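Side-chain contacts in VP4 CORE protein (Bluetongue virus, PDB 2JHP), which caps viral messenger RNA within the inner capsid, as a multifunctional RNA-capping enzyme that binds guanine and S-adenosyl-L-homocysteine: residues V180-Y185 / E335-M340; S320-P325 / F387-I392; I521-E526 / S552-V557; T558-A563 / K623-M628. One frame throughout, in Å; residues are numbered along the deposited sequence.

Contact 1: V180-Y185 / E335-M340; sequences VSMLDY and ELRNFM. With GUN (guanine), chain D.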
loop_
_atom_site.group_PDB
_atom_site.type_symbol
_atom_site.label_atom_id
_atom_site.label_comp_id
_atom_site.label_asym_id
_atom_site.label_seq_id
_atom_site.Cartn_x
_atom_site.Cartn_y
_atom_site.Cartn_z
ATOM N N VAL A 180 19.587 -12.159 12.720
ATOM C CA VAL A 180 19.266 -10.844 12.141
ATOM C C VAL A 180 17.780 -10.728 11.798
ATOM O O VAL A 180 17.203 -9.640 11.838
ATOM C CB VAL A 180 20.212 -10.381 10.947
ATOM C CG1 VAL A 180 21.214 -11.441 10.551
ATOM C CG2 VAL A 180 19.417 -9.878 9.743
ATOM N N SER A 181 17.172 -11.861 11.473
ATOM C CA SER A 181 15.745 -11.933 11.263
ATOM C C SER A 181 15.031 -11.606 12.562
ATOM O O SER A 181 13.949 -11.013 12.555
ATOM C CB SER A 181 15.351 -13.326 10.785
ATOM O OG SER A 181 15.312 -13.373 9.382
ATOM N N MET A 182 15.644 -11.997 13.679
ATOM C CA MET A 182 15.077 -11.712 14.998
ATOM C C MET A 182 14.882 -10.201 15.161
ATOM O O MET A 182 13.756 -9.745 15.354
ATOM C CB MET A 182 15.951 -12.293 16.108
ATOM C CG MET A 182 15.359 -12.234 17.465
ATOM S SD MET A 182 16.719 -12.012 18.586
ATOM C CE MET A 182 15.997 -12.580 20.091
ATOM N N LEU A 183 15.968 -9.442 15.021
ATOM C CA LEU A 183 15.909 -7.987 15.024
ATOM C C LEU A 183 14.942 -7.446 13.974
ATOM O O LEU A 183 14.247 -6.473 14.234
ATOM C CB LEU A 183 17.302 -7.375 14.837
ATOM C CG LEU A 183 18.428 -7.744 15.821
ATOM C CD1 LEU A 183 19.758 -7.294 15.268
ATOM C CD2 LEU A 183 18.205 -7.179 17.229
ATOM N N ASP A 184 14.872 -8.092 12.813
ATOM C CA ASP A 184 13.984 -7.651 11.734
ATOM C C ASP A 184 12.525 -7.453 12.113
ATOM O O ASP A 184 11.923 -6.452 11.717
ATOM C CB ASP A 184 14.041 -8.607 10.553
ATOM C CG ASP A 184 15.171 -8.309 9.626
ATOM O OD1 ASP A 184 15.789 -7.236 9.765
ATOM O OD2 ASP A 184 15.442 -9.162 8.754
ATOM N N TYR A 185 11.942 -8.412 12.846
ATOM C CA TYR A 185 10.549 -8.284 13.255
ATOM C C TYR A 185 10.321 -7.592 14.608
ATOM O O TYR A 185 9.226 -7.111 14.875
ATOM C CB TYR A 185 9.848 -9.632 13.195
ATOM C CG TYR A 185 10.295 -10.628 14.229
ATOM C CD1 TYR A 185 9.844 -10.551 15.544
ATOM C CD2 TYR A 185 11.143 -11.677 13.885
ATOM C CE1 TYR A 185 10.252 -11.476 16.492
ATOM C CE2 TYR A 185 11.546 -12.603 14.820
ATOM C CZ TYR A 185 11.096 -12.500 16.123
ATOM O OH TYR A 185 11.488 -13.430 17.060
ATOM N N GLU A 335 14.018 -24.212 19.733
ATOM C CA GLU A 335 14.120 -22.941 20.423
ATOM C C GLU A 335 13.099 -21.992 19.811
ATOM O O GLU A 335 12.946 -21.920 18.584
ATOM C CB GLU A 335 15.531 -22.396 20.249
ATOM C CG GLU A 335 15.827 -21.120 20.969
ATOM C CD GLU A 335 17.267 -20.699 20.769
ATOM O OE1 GLU A 335 18.156 -21.362 21.348
ATOM O OE2 GLU A 335 17.511 -19.713 20.032
ATOM N N LEU A 336 12.381 -21.292 20.676
ATOM C CA LEU A 336 11.409 -20.299 20.246
ATOM C C LEU A 336 11.849 -18.951 20.767
ATOM O O LEU A 336 12.934 -18.831 21.342
ATOM C CB LEU A 336 10.018 -20.636 20.787
ATOM C CG LEU A 336 9.479 -22.040 20.505
ATOM C CD1 LEU A 336 8.270 -22.271 21.360
ATOM C CD2 LEU A 336 9.143 -22.267 19.034
ATOM N N ARG A 337 11.012 -17.940 20.557
ATOM C CA ARG A 337 11.226 -16.625 21.151
ATOM C C ARG A 337 10.042 -16.259 22.022
ATOM O O ARG A 337 8.890 -16.546 21.691
ATOM C CB ARG A 337 11.466 -15.559 20.080
ATOM C CG ARG A 337 12.802 -15.677 19.368
ATOM C CD ARG A 337 13.960 -15.452 20.318
ATOM N NE ARG A 337 15.212 -15.956 19.765
ATOM C CZ ARG A 337 16.385 -15.927 20.395
ATOM N NH1 ARG A 337 16.493 -15.388 21.604
ATOM N NH2 ARG A 337 17.462 -16.425 19.805
ATOM N N ASN A 338 10.346 -15.651 23.158
ATOM C CA ASN A 338 9.335 -15.274 24.117
ATOM C C ASN A 338 9.110 -13.791 24.014
ATOM O O ASN A 338 9.965 -13.005 24.415
ATOM C CB ASN A 338 9.785 -15.641 25.532
ATOM C CG ASN A 338 8.704 -15.416 26.574
ATOM O OD1 ASN A 338 8.921 -15.672 27.750
ATOM N ND2 ASN A 338 7.543 -14.933 26.153
ATOM N N PHE A 339 7.972 -13.416 23.443
ATOM C CA PHE A 339 7.588 -12.020 23.402
ATOM C C PHE A 339 6.801 -11.650 24.658
ATOM O O PHE A 339 5.867 -12.361 25.059
ATOM C CB PHE A 339 6.792 -11.681 22.133
ATOM C CG PHE A 339 6.228 -10.287 22.138
ATOM C CD1 PHE A 339 7.063 -9.182 21.999
ATOM C CD2 PHE A 339 4.868 -10.077 22.319
ATOM C CE1 PHE A 339 6.546 -7.895 22.022
ATOM C CE2 PHE A 339 4.345 -8.795 22.345
ATOM C CZ PHE A 339 5.181 -7.703 22.196
ATOM N N MET A 340 7.193 -10.537 25.267
ATOM C CA MET A 340 6.575 -10.064 26.488
ATOM C C MET A 340 6.096 -8.639 26.251
ATOM O O MET A 340 6.906 -7.745 25.988
ATOM C CB MET A 340 7.580 -10.089 27.651
ATOM C CG MET A 340 8.181 -11.463 28.006
ATOM S SD MET A 340 9.477 -11.418 29.281
ATOM C CE MET A 340 8.557 -10.795 30.676
HETATM N N9 GUN D . 8.584 -8.023 5.687
HETATM C C8 GUN D . 8.534 -6.959 4.879
HETATM N N7 GUN D . 9.183 -5.940 5.445
HETATM C C5 GUN D . 9.654 -6.354 6.615
HETATM C C6 GUN D . 10.396 -5.721 7.608
HETATM O O6 GUN D . 10.740 -4.545 7.480
HETATM N N1 GUN D . 10.746 -6.458 8.752
HETATM C C2 GUN D . 10.320 -7.805 8.844
HETATM N N2 GUN D . 10.627 -8.518 9.912
HETATM N N3 GUN D . 9.606 -8.389 7.864
HETATM C C4 GUN D . 9.273 -7.688 6.767
#
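Met-182 reaches Arg-337 because its CG lies anti to the backbone N (chi1 -171°), which carries the thioether away from helix 178-186 toward strand 335-341. Arg-337 in turn bends at chi2 (-64°), and the two side chains run nearly perpendicular, with Met-182 CE over one guanidinium face, 3.2 Å from Arg-337 NH1. Beside it the Tyr-185 hydroxyl meets the aliphatic root of the same arginine, OH to CG 3.5 Å, while the Tyr-185 ring has the carbonyl O of Met-182 above its centre. The helix here packs on the mixed sheet beside a guanine pocket that includes Asp-184 and Tyr-185; the backbone O of Asp-184 accepts hydrogen bonds from guanine N2 (3.0 Å) and N1 (3.2 Å). Arg-337 NE is hydrogen-bonded to Gln-326, and NH2 is salt-bridged to Asp-265. Glu-335 OE2 adds charge attraction 3.3 Å from Arg-337 NH2, but from well out of the guanidinium plane. The buried charge, with a methyl over one face, is thus probably balanced by Asp-265 and, less directly, by Glu-335.

Contact 2: S320-P325 / F387-I392; sequences STYLFP and FEHLHI. With GUN (guanine), chain D.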
loop_
_atom_site.group_PDB
_atom_site.type_symbol
_atom_site.label_atom_id
_atom_site.label_comp_id
_atom_site.label_asym_id
_atom_site.label_seq_id
_atom_site.Cartn_x
_atom_site.Cartn_y
_atom_site.Cartn_z
ATOM N N SER A 320 5.335 -14.858 30.132
ATOM C CA SER A 320 5.191 -14.626 28.703
ATOM C C SER A 320 3.935 -13.858 28.289
ATOM O O SER A 320 2.960 -13.773 29.033
ATOM C CB SER A 320 5.231 -15.970 27.960
ATOM O OG SER A 320 5.107 -15.784 26.556
ATOM N N THR A 321 3.992 -13.299 27.084
ATOM C CA THR A 321 2.805 -12.854 26.364
ATOM C C THR A 321 2.566 -13.840 25.209
ATOM O O THR A 321 1.492 -14.432 25.101
ATOM C CB THR A 321 2.952 -11.391 25.859
ATOM O OG1 THR A 321 2.963 -10.481 26.971
ATOM C CG2 THR A 321 1.812 -11.017 24.908
ATOM N N TYR A 322 3.576 -14.025 24.363
ATOM C CA TYR A 322 3.513 -15.034 23.307
ATOM C C TYR A 322 4.790 -15.858 23.266
ATOM O O TYR A 322 5.841 -15.410 23.712
ATOM C CB TYR A 322 3.309 -14.404 21.920
ATOM C CG TYR A 322 2.084 -13.530 21.732
ATOM C CD1 TYR A 322 2.217 -12.214 21.320
ATOM C CD2 TYR A 322 0.792 -14.030 21.934
ATOM C CE1 TYR A 322 1.102 -11.408 21.124
ATOM C CE2 TYR A 322 -0.328 -13.231 21.747
ATOM C CZ TYR A 322 -0.166 -11.923 21.340
ATOM O OH TYR A 322 -1.269 -11.127 21.147
ATOM N N LEU A 323 4.675 -17.072 22.739
ATOM C CA LEU A 323 5.829 -17.847 22.305
ATOM C C LEU A 323 5.644 -18.144 20.821
ATOM O O LEU A 323 4.583 -18.618 20.397
ATOM C CB LEU A 323 5.965 -19.149 23.098
ATOM C CG LEU A 323 6.092 -19.087 24.625
ATOM C CD1 LEU A 323 5.922 -20.485 25.239
ATOM C CD2 LEU A 323 7.407 -18.469 25.070
ATOM N N PHE A 324 6.652 -17.838 20.015
ATOM C CA PHE A 324 6.533 -18.156 18.599
ATOM C C PHE A 324 7.771 -18.716 17.933
ATOM O O PHE A 324 8.876 -18.597 18.460
ATOM C CB PHE A 324 5.958 -16.991 17.788
ATOM C CG PHE A 324 6.352 -15.635 18.276
ATOM C CD1 PHE A 324 7.686 -15.294 18.438
ATOM C CD2 PHE A 324 5.371 -14.680 18.529
ATOM C CE1 PHE A 324 8.047 -14.018 18.868
ATOM C CE2 PHE A 324 5.708 -13.397 18.958
ATOM C CZ PHE A 324 7.050 -13.064 19.124
ATOM N N PRO A 325 7.574 -19.352 16.764
ATOM C CA PRO A 325 8.681 -19.925 16.007
ATOM C C PRO A 325 9.598 -18.840 15.455
ATOM O O PRO A 325 9.200 -17.678 15.356
ATOM C CB PRO A 325 7.985 -20.677 14.867
ATOM C CG PRO A 325 6.542 -20.774 15.267
ATOM C CD PRO A 325 6.278 -19.563 16.090
ATOM N N PHE A 387 6.177 -9.364 12.451
ATOM C CA PHE A 387 6.334 -7.932 12.339
ATOM C C PHE A 387 4.996 -7.204 12.428
ATOM O O PHE A 387 4.831 -6.312 13.261
ATOM C CB PHE A 387 7.022 -7.605 11.005
ATOM C CG PHE A 387 7.489 -6.186 10.891
ATOM C CD1 PHE A 387 8.324 -5.639 11.851
ATOM C CD2 PHE A 387 7.120 -5.408 9.799
ATOM C CE1 PHE A 387 8.766 -4.342 11.745
ATOM C CE2 PHE A 387 7.574 -4.103 9.668
ATOM C CZ PHE A 387 8.402 -3.567 10.645
ATOM N N GLU A 388 4.050 -7.599 11.572
ATOM C CA GLU A 388 2.735 -6.962 11.491
ATOM C C GLU A 388 1.904 -7.164 12.755
ATOM O O GLU A 388 1.118 -6.296 13.150
ATOM C CB GLU A 388 1.960 -7.504 10.297
ATOM C CG GLU A 388 2.555 -7.130 8.927
ATOM C CD GLU A 388 2.004 -7.969 7.770
ATOM O OE1 GLU A 388 1.355 -9.013 8.024
ATOM O OE2 GLU A 388 2.222 -7.575 6.598
ATOM N N HIS A 389 2.078 -8.313 13.396
ATOM C CA HIS A 389 1.279 -8.621 14.550
ATOM C C HIS A 389 1.754 -7.859 15.775
ATOM O O HIS A 389 0.949 -7.429 16.607
ATOM C CB HIS A 389 1.236 -10.121 14.822
ATOM C CG HIS A 389 0.259 -10.490 15.891
ATOM N ND1 HIS A 389 0.640 -11.081 17.075
ATOM C CD2 HIS A 389 -1.077 -10.284 15.984
ATOM C CE1 HIS A 389 -0.424 -11.259 17.837
ATOM N NE2 HIS A 389 -1.478 -10.777 17.201
ATOM N N LEU A 390 3.062 -7.695 15.883
ATOM C CA LEU A 390 3.638 -7.018 17.027
ATOM C C LEU A 390 3.409 -5.503 16.978
ATOM O O LEU A 390 3.186 -4.875 18.022
ATOM C CB LEU A 390 5.126 -7.354 17.168
ATOM C CG LEU A 390 5.464 -8.819 17.520
ATOM C CD1 LEU A 390 6.956 -9.028 17.612
ATOM C CD2 LEU A 390 4.794 -9.307 18.814
ATOM N N HIS A 391 3.411 -4.939 15.769
ATOM C CA HIS A 391 3.584 -3.506 15.592
ATOM C C HIS A 391 2.398 -2.763 14.975
ATOM O O HIS A 391 2.501 -1.567 14.719
ATOM C CB HIS A 391 4.869 -3.231 14.777
ATOM C CG HIS A 391 6.103 -3.819 15.387
ATOM N ND1 HIS A 391 6.539 -3.479 16.645
ATOM C CD2 HIS A 391 6.990 -4.724 14.912
ATOM C CE1 HIS A 391 7.638 -4.153 16.925
ATOM N NE2 HIS A 391 7.935 -4.913 15.887
ATOM N N ILE A 392 1.294 -3.462 14.724
ATOM C CA ILE A 392 0.079 -2.834 14.185
ATOM C C ILE A 392 -1.042 -2.986 15.203
ATOM O O ILE A 392 -1.263 -4.071 15.751
ATOM C CB ILE A 392 -0.374 -3.492 12.852
ATOM C CG1 ILE A 392 0.561 -3.113 11.706
ATOM C CG2 ILE A 392 -1.819 -3.127 12.505
ATOM C CD1 ILE A 392 0.474 -4.035 10.492
HETATM N N9 GUN D . 8.584 -8.023 5.687
HETATM C C8 GUN D . 8.534 -6.959 4.879
HETATM N N7 GUN D . 9.183 -5.940 5.445
HETATM C C5 GUN D . 9.654 -6.354 6.615
HETATM C C6 GUN D . 10.396 -5.721 7.608
HETATM O O6 GUN D . 10.740 -4.545 7.480
HETATM N N1 GUN D . 10.746 -6.458 8.752
HETATM C C2 GUN D . 10.320 -7.805 8.844
HETATM N N2 GUN D . 10.627 -8.518 9.912
HETATM N N3 GUN D . 9.606 -8.389 7.864
HETATM C C4 GUN D . 9.273 -7.688 6.767
#
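The rings of Tyr-322 and His-389 meet obliquely, their planes at 49° and their centroids 5.3 Å apart, so the pair is neither a stack nor an edge-to-face contact. His-389 brings up CE1, which lies 3.4 Å from Tyr-322 OH; the hydroxyl sits at the imidazole's edge, near its plane, and is hydrogen-bonded to His-353 ND1. His-353 also meets the His-389 ring edge-to-face. With chi1 near trans (-172°), His-389 extends from helix 380-391 toward the sheet. Strand 322-324 is an outermost strand of a mixed seven-stranded sheet with strand order 3-2-1-4-5-7-6, the arrangement of Rossmann-like methyltransferases, and the helix packs against one side of it. A classic beta bulge sets two consecutive residues, Thr-321 and Tyr-322, opposite Phe-339 of the neighbouring strand. Two residues after Tyr-322, Phe-324 and Leu-390 approach head-on: CD2 of the leucine comes to the edge of the phenyl ring, 4.2 Å from CE2, and Tyr-185 touches both side chains. Farther up the same helix Phe-387 lays one ring face against guanine, N1 standing 3.8 Å above the ring centre, and CE2 lies 3.9 Å from guanine C6.

Contact 3: I521-E526 / S552-V557; sequences IGLRVE and SGHLYV
One face of the His-554 imidazole carries the CD2 methyl of Leu-523, 3.4 Å above the ring plane and offset toward the rim. Phe-520 meets this imidazole edge-to-face, and the Trp-571 ring also adjoins it. The contact is helix-helix packing: the first turn of helix 523-533, with Gly-522 at its N-cap position, lies against helix 551-561. Leu-523 CD2 is 25° off the ring normal, a CH-pi contact. Its nearest ring atom is His-554 CD2 at 3.5 Å. The chi1 of His-554 (-171°) swings the ring out to the leucine although the CB bond itself does not point there. The other branch of Leu-523 turns to the next turn of helix 551-561, where Val-557 receives it. Thus a single forked side chain bridges two residues three apart on the facing helix. Leu-523 also touches Trp-38 of helix 34-41, and Tyr-564 adds a further neighbour. Glu-526, one turn on, approaches Val-557 through its backbone and the base of its side chain, with CB 4.3 Å from Val-557 CG1. The closest approach to the valine is made by Leu-523 CD1, 3.6 Å from that same CG1.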
loop_
_atom_site.group_PDB
_atom_site.type_symbol
_atom_site.label_atom_id
_atom_site.label_comp_id
_atom_site.label_asym_id
_atom_site.label_seq_id
_atom_site.Cartn_x
_atom_site.Cartn_y
_atom_site.Cartn_z
ATOM N N ILE A 521 -12.140 8.365 -22.488
ATOM C CA ILE A 521 -11.659 7.558 -23.601
ATOM C C ILE A 521 -12.659 6.438 -23.891
ATOM O O ILE A 521 -13.047 5.682 -22.996
ATOM C CB ILE A 521 -10.236 6.985 -23.327
ATOM C CG1 ILE A 521 -9.214 8.115 -23.087
ATOM C CG2 ILE A 521 -9.800 6.049 -24.451
ATOM C CD1 ILE A 521 -9.033 9.093 -24.249
ATOM N N GLY A 522 -13.091 6.364 -25.144
ATOM C CA GLY A 522 -14.017 5.333 -25.561
ATOM C C GLY A 522 -15.479 5.722 -25.478
ATOM O O GLY A 522 -16.357 4.920 -25.833
ATOM N N LEU A 523 -15.745 6.952 -25.042
ATOM C CA LEU A 523 -17.113 7.430 -24.847
ATOM C C LEU A 523 -18.033 7.203 -26.054
ATOM O O LEU A 523 -19.196 6.836 -25.884
ATOM C CB LEU A 523 -17.123 8.905 -24.424
ATOM C CG LEU A 523 -18.459 9.495 -23.945
ATOM C CD1 LEU A 523 -18.905 8.870 -22.627
ATOM C CD2 LEU A 523 -18.347 11.001 -23.814
ATOM N N ARG A 524 -17.513 7.415 -27.262
ATOM C CA ARG A 524 -18.328 7.272 -28.478
ATOM C C ARG A 524 -18.795 5.836 -28.700
ATOM O O ARG A 524 -19.964 5.583 -28.978
ATOM C CB ARG A 524 -17.573 7.768 -29.707
ATOM C CG ARG A 524 -17.309 9.257 -29.684
ATOM C CD ARG A 524 -17.556 9.845 -31.060
ATOM N NE ARG A 524 -17.949 11.253 -30.984
ATOM C CZ ARG A 524 -18.098 12.046 -32.042
ATOM N NH1 ARG A 524 -17.873 11.577 -33.266
ATOM N NH2 ARG A 524 -18.470 13.312 -31.879
ATOM N N VAL A 525 -17.863 4.904 -28.559
ATOM C CA VAL A 525 -18.172 3.476 -28.631
ATOM C C VAL A 525 -19.175 3.073 -27.558
ATOM O O VAL A 525 -20.096 2.303 -27.810
ATOM C CB VAL A 525 -16.889 2.622 -28.561
ATOM C CG1 VAL A 525 -17.198 1.217 -28.101
ATOM C CG2 VAL A 525 -16.220 2.611 -29.937
ATOM N N GLU A 526 -19.005 3.647 -26.378
ATOM C CA GLU A 526 -19.873 3.352 -25.247
ATOM C C GLU A 526 -21.326 3.813 -25.458
ATOM O O GLU A 526 -22.262 3.208 -24.927
ATOM C CB GLU A 526 -19.274 3.949 -23.974
ATOM C CG GLU A 526 -18.125 3.136 -23.399
ATOM C CD GLU A 526 -18.591 1.850 -22.710
ATOM O OE1 GLU A 526 -19.817 1.680 -22.496
ATOM O OE2 GLU A 526 -17.724 1.010 -22.383
ATOM N N SER A 552 -25.803 16.732 -22.422
ATOM C CA SER A 552 -26.702 15.885 -21.622
ATOM C C SER A 552 -26.492 14.398 -21.917
ATOM O O SER A 552 -26.491 13.570 -20.991
ATOM C CB SER A 552 -28.172 16.257 -21.868
ATOM O OG SER A 552 -28.598 15.911 -23.183
ATOM N N GLY A 553 -26.314 14.067 -23.202
ATOM C CA GLY A 553 -26.007 12.692 -23.644
ATOM C C GLY A 553 -24.672 12.224 -23.091
ATOM O O GLY A 553 -24.491 11.050 -22.759
ATOM N N HIS A 554 -23.744 13.171 -22.980
ATOM C CA HIS A 554 -22.434 12.954 -22.386
ATOM C C HIS A 554 -22.545 12.466 -20.949
ATOM O O HIS A 554 -21.818 11.570 -20.546
ATOM C CB HIS A 554 -21.654 14.261 -22.430
ATOM C CG HIS A 554 -20.220 14.127 -22.045
ATOM N ND1 HIS A 554 -19.820 13.800 -20.768
ATOM C CD2 HIS A 554 -19.087 14.299 -22.766
ATOM C CE1 HIS A 554 -18.502 13.752 -20.724
ATOM N NE2 HIS A 554 -18.032 14.051 -21.923
ATOM N N LEU A 555 -23.453 13.058 -20.180
ATOM C CA LEU A 555 -23.618 12.695 -18.766
ATOM C C LEU A 555 -24.332 11.353 -18.599
ATOM O O LEU A 555 -23.965 10.537 -17.746
ATOM C CB LEU A 555 -24.369 13.795 -17.993
ATOM C CG LEU A 555 -24.381 13.656 -16.464
ATOM C CD1 LEU A 555 -22.992 13.836 -15.849
ATOM C CD2 LEU A 555 -25.349 14.653 -15.858
ATOM N N TYR A 556 -25.367 11.158 -19.416
ATOM C CA TYR A 556 -26.193 9.970 -19.368
ATOM C C TYR A 556 -25.361 8.751 -19.757
ATOM O O TYR A 556 -25.469 7.694 -19.128
ATOM C CB TYR A 556 -27.412 10.131 -20.280
ATOM C CG TYR A 556 -28.199 8.853 -20.484
ATOM C CD1 TYR A 556 -29.267 8.519 -19.643
ATOM C CD2 TYR A 556 -27.861 7.965 -21.510
ATOM C CE1 TYR A 556 -29.981 7.336 -19.829
ATOM C CE2 TYR A 556 -28.558 6.784 -21.701
ATOM C CZ TYR A 556 -29.618 6.469 -20.867
ATOM O OH TYR A 556 -30.304 5.290 -21.083
ATOM N N VAL A 557 -24.517 8.909 -20.774
ATOM C CA VAL A 557 -23.675 7.809 -21.228
ATOM C C VAL A 557 -22.589 7.475 -20.202
ATOM O O VAL A 557 -22.429 6.309 -19.845
ATOM C CB VAL A 557 -23.110 8.039 -22.654
ATOM C CG1 VAL A 557 -22.003 7.054 -22.965
ATOM C CG2 VAL A 557 -24.234 7.910 -23.701
#

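Contact 4: T558-A563 / K623-M628; sequences TLMSGA and KRKMGM
Met-560 lays its thioether end over the aliphatic part of Lys-625, the one side chain almost perpendicular to the other. Its CE methyl lies 3.7 Å from Lys-625 CB and 3.8 Å from Lys-625 CD, so it rests alongside the methylene chain and not against the ammonium group. The sulfur meets a second partner: Met-560 SD is 3.7 Å from Met-626 CE, and these two methionines lie antiparallel, side by side. Bends at chi2 (71°) and chi3 (69°) fold Met-560 so that sulfur and methyl face neighbouring residues of segment 623-628. The contact joins the C-terminal turn of helix 551-561 to the end of helix 612-625, where the chain leaves helical geometry at Met-626. On the first helix, Ser-561 OG accepts from the backbone N of Ala-563 at 3.2 Å, forming an ST turn, and Gly-562 departs from the helix with positive phi. Around this patch Met-560 also touches Leu-530 of helix 523-533 and Tyr-622 of helix 612-625. Lys-625 NZ turns away from the methionine and hydrogen-bonds to Asn-534 OD1, with a weak bond to Pro-535 O. No hydrogen bond links the two segments: the contact is apolar, probably held by dispersion between sulfur, methyl and methylene groups, and the ammonium is placed near oxygens beyond the patch.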
loop_
_atom_site.group_PDB
_atom_site.type_symbol
_atom_site.label_atom_id
_atom_site.label_comp_id
_atom_site.label_asym_id
_atom_site.label_seq_id
_atom_site.Cartn_x
_atom_site.Cartn_y
_atom_site.Cartn_z
ATOM N N THR A 558 -21.884 8.496 -19.710
ATOM C CA THR A 558 -20.819 8.307 -18.717
ATOM C C THR A 558 -21.316 7.520 -17.510
ATOM O O THR A 558 -20.678 6.547 -17.105
ATOM C CB THR A 558 -20.190 9.644 -18.232
ATOM O OG1 THR A 558 -21.228 10.582 -17.934
ATOM C CG2 THR A 558 -19.269 10.243 -19.288
ATOM N N LEU A 559 -22.462 7.925 -16.962
ATOM C CA LEU A 559 -23.090 7.206 -15.848
ATOM C C LEU A 559 -23.595 5.789 -16.202
ATOM O O LEU A 559 -23.254 4.795 -15.535
ATOM C CB LEU A 559 -24.246 8.022 -15.284
ATOM C CG LEU A 559 -23.890 9.179 -14.361
ATOM C CD1 LEU A 559 -25.147 9.990 -14.071
ATOM C CD2 LEU A 559 -23.254 8.669 -13.077
ATOM N N MET A 560 -24.395 5.712 -17.262
ATOM C CA MET A 560 -25.088 4.494 -17.635
ATOM C C MET A 560 -24.126 3.426 -18.143
ATOM O O MET A 560 -24.412 2.245 -18.033
ATOM C CB MET A 560 -26.158 4.819 -18.675
ATOM C CG MET A 560 -27.239 3.764 -18.851
ATOM S SD MET A 560 -28.373 3.630 -17.471
ATOM C CE MET A 560 -29.266 5.166 -17.607
ATOM N N SER A 561 -22.977 3.839 -18.669
ATOM C CA SER A 561 -21.992 2.892 -19.194
ATOM C C SER A 561 -21.319 2.049 -18.109
ATOM O O SER A 561 -20.932 0.908 -18.365
ATOM C CB SER A 561 -20.921 3.615 -20.012
ATOM O OG SER A 561 -20.147 4.469 -19.191
ATOM N N GLY A 562 -21.170 2.617 -16.911
ATOM C CA GLY A 562 -20.456 1.969 -15.812
ATOM C C GLY A 562 -18.961 1.880 -16.087
ATOM O O GLY A 562 -18.230 1.170 -15.388
ATOM N N ALA A 563 -18.513 2.617 -17.096
ATOM C CA ALA A 563 -17.148 2.547 -17.572
ATOM C C ALA A 563 -16.227 3.636 -17.001
ATOM O O ALA A 563 -15.005 3.513 -17.088
ATOM C CB ALA A 563 -17.139 2.582 -19.091
ATOM N N LYS A 623 -32.069 7.865 -13.446
ATOM C CA LYS A 623 -32.797 7.264 -12.323
ATOM C C LYS A 623 -34.077 6.572 -12.778
ATOM O O LYS A 623 -34.529 5.618 -12.140
ATOM C CB LYS A 623 -33.101 8.294 -11.222
ATOM C CG LYS A 623 -34.360 9.142 -11.414
ATOM C CD LYS A 623 -34.860 9.670 -10.078
ATOM C CE LYS A 623 -36.113 10.514 -10.234
ATOM N NZ LYS A 623 -36.551 11.045 -8.917
ATOM N N ARG A 624 -34.653 7.058 -13.878
ATOM C CA ARG A 624 -35.849 6.462 -14.465
ATOM C C ARG A 624 -35.512 5.101 -15.069
ATOM O O ARG A 624 -36.380 4.234 -15.180
ATOM C CB ARG A 624 -36.453 7.391 -15.523
ATOM C CG ARG A 624 -37.975 7.519 -15.456
ATOM C CD ARG A 624 -38.688 6.786 -16.588
ATOM N NE ARG A 624 -38.385 5.356 -16.629
ATOM C CZ ARG A 624 -39.147 4.436 -17.217
ATOM N NH1 ARG A 624 -40.285 4.778 -17.815
ATOM N NH2 ARG A 624 -38.777 3.162 -17.198
ATOM N N LYS A 625 -34.250 4.917 -15.451
ATOM C CA LYS A 625 -33.782 3.629 -15.948
ATOM C C LYS A 625 -33.367 2.684 -14.823
ATOM O O LYS A 625 -33.282 1.471 -15.034
ATOM C CB LYS A 625 -32.643 3.802 -16.950
ATOM C CG LYS A 625 -33.095 3.805 -18.394
ATOM C CD LYS A 625 -32.040 3.165 -19.278
ATOM C CE LYS A 625 -32.619 2.746 -20.615
ATOM N NZ LYS A 625 -33.488 1.537 -20.504
ATOM N N MET A 626 -33.110 3.241 -13.638
ATOM C CA MET A 626 -32.795 2.440 -12.441
ATOM C C MET A 626 -33.077 3.138 -11.100
ATOM O O MET A 626 -32.305 3.992 -10.641
ATOM C CB MET A 626 -31.358 1.895 -12.485
ATOM C CG MET A 626 -30.318 2.853 -13.037
ATOM S SD MET A 626 -28.816 1.970 -13.495
ATOM C CE MET A 626 -29.318 1.091 -14.976
ATOM N N GLY A 627 -34.205 2.771 -10.498
ATOM C CA GLY A 627 -34.523 3.137 -9.118
ATOM C C GLY A 627 -34.211 1.945 -8.236
ATOM O O GLY A 627 -33.902 0.864 -8.749
ATOM N N MET A 628 -34.298 2.132 -6.917
ATOM C CA MET A 628 -33.901 1.112 -5.926
ATOM C C MET A 628 -32.406 0.787 -6.013
ATOM O O MET A 628 -31.664 1.047 -5.061
ATOM C CB MET A 628 -34.748 -0.163 -6.034
ATOM C CG MET A 628 -36.172 -0.031 -5.517
ATOM S SD MET A 628 -36.997 -1.641 -5.419
ATOM C CE MET A 628 -37.162 -2.087 -7.158
#

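Contacts 1 and 2 form one continuous region, centres 9 Å apart: strands 335-341 and 322-324 are neighbours in the same sheet, and Tyr-185 O lies 2.7 Å from His-391 NE2, a bond between the two helices. Both reach the same guanine, contact 1 through a backbone carbonyl and contact 2 through an aromatic face. Contacts 3 and 4, with centres 12 Å apart, share helix 551-561 and touch directly, as where Leu-523 CD1 comes 3.6 Å from Thr-558 CG2. This helical pair lies on the opposite side of the chain's centre from contacts 1 and 2 and the guanine they share: the centres of contacts 2 and 4 are 48 Å apart, their nearest atoms about 31 Å.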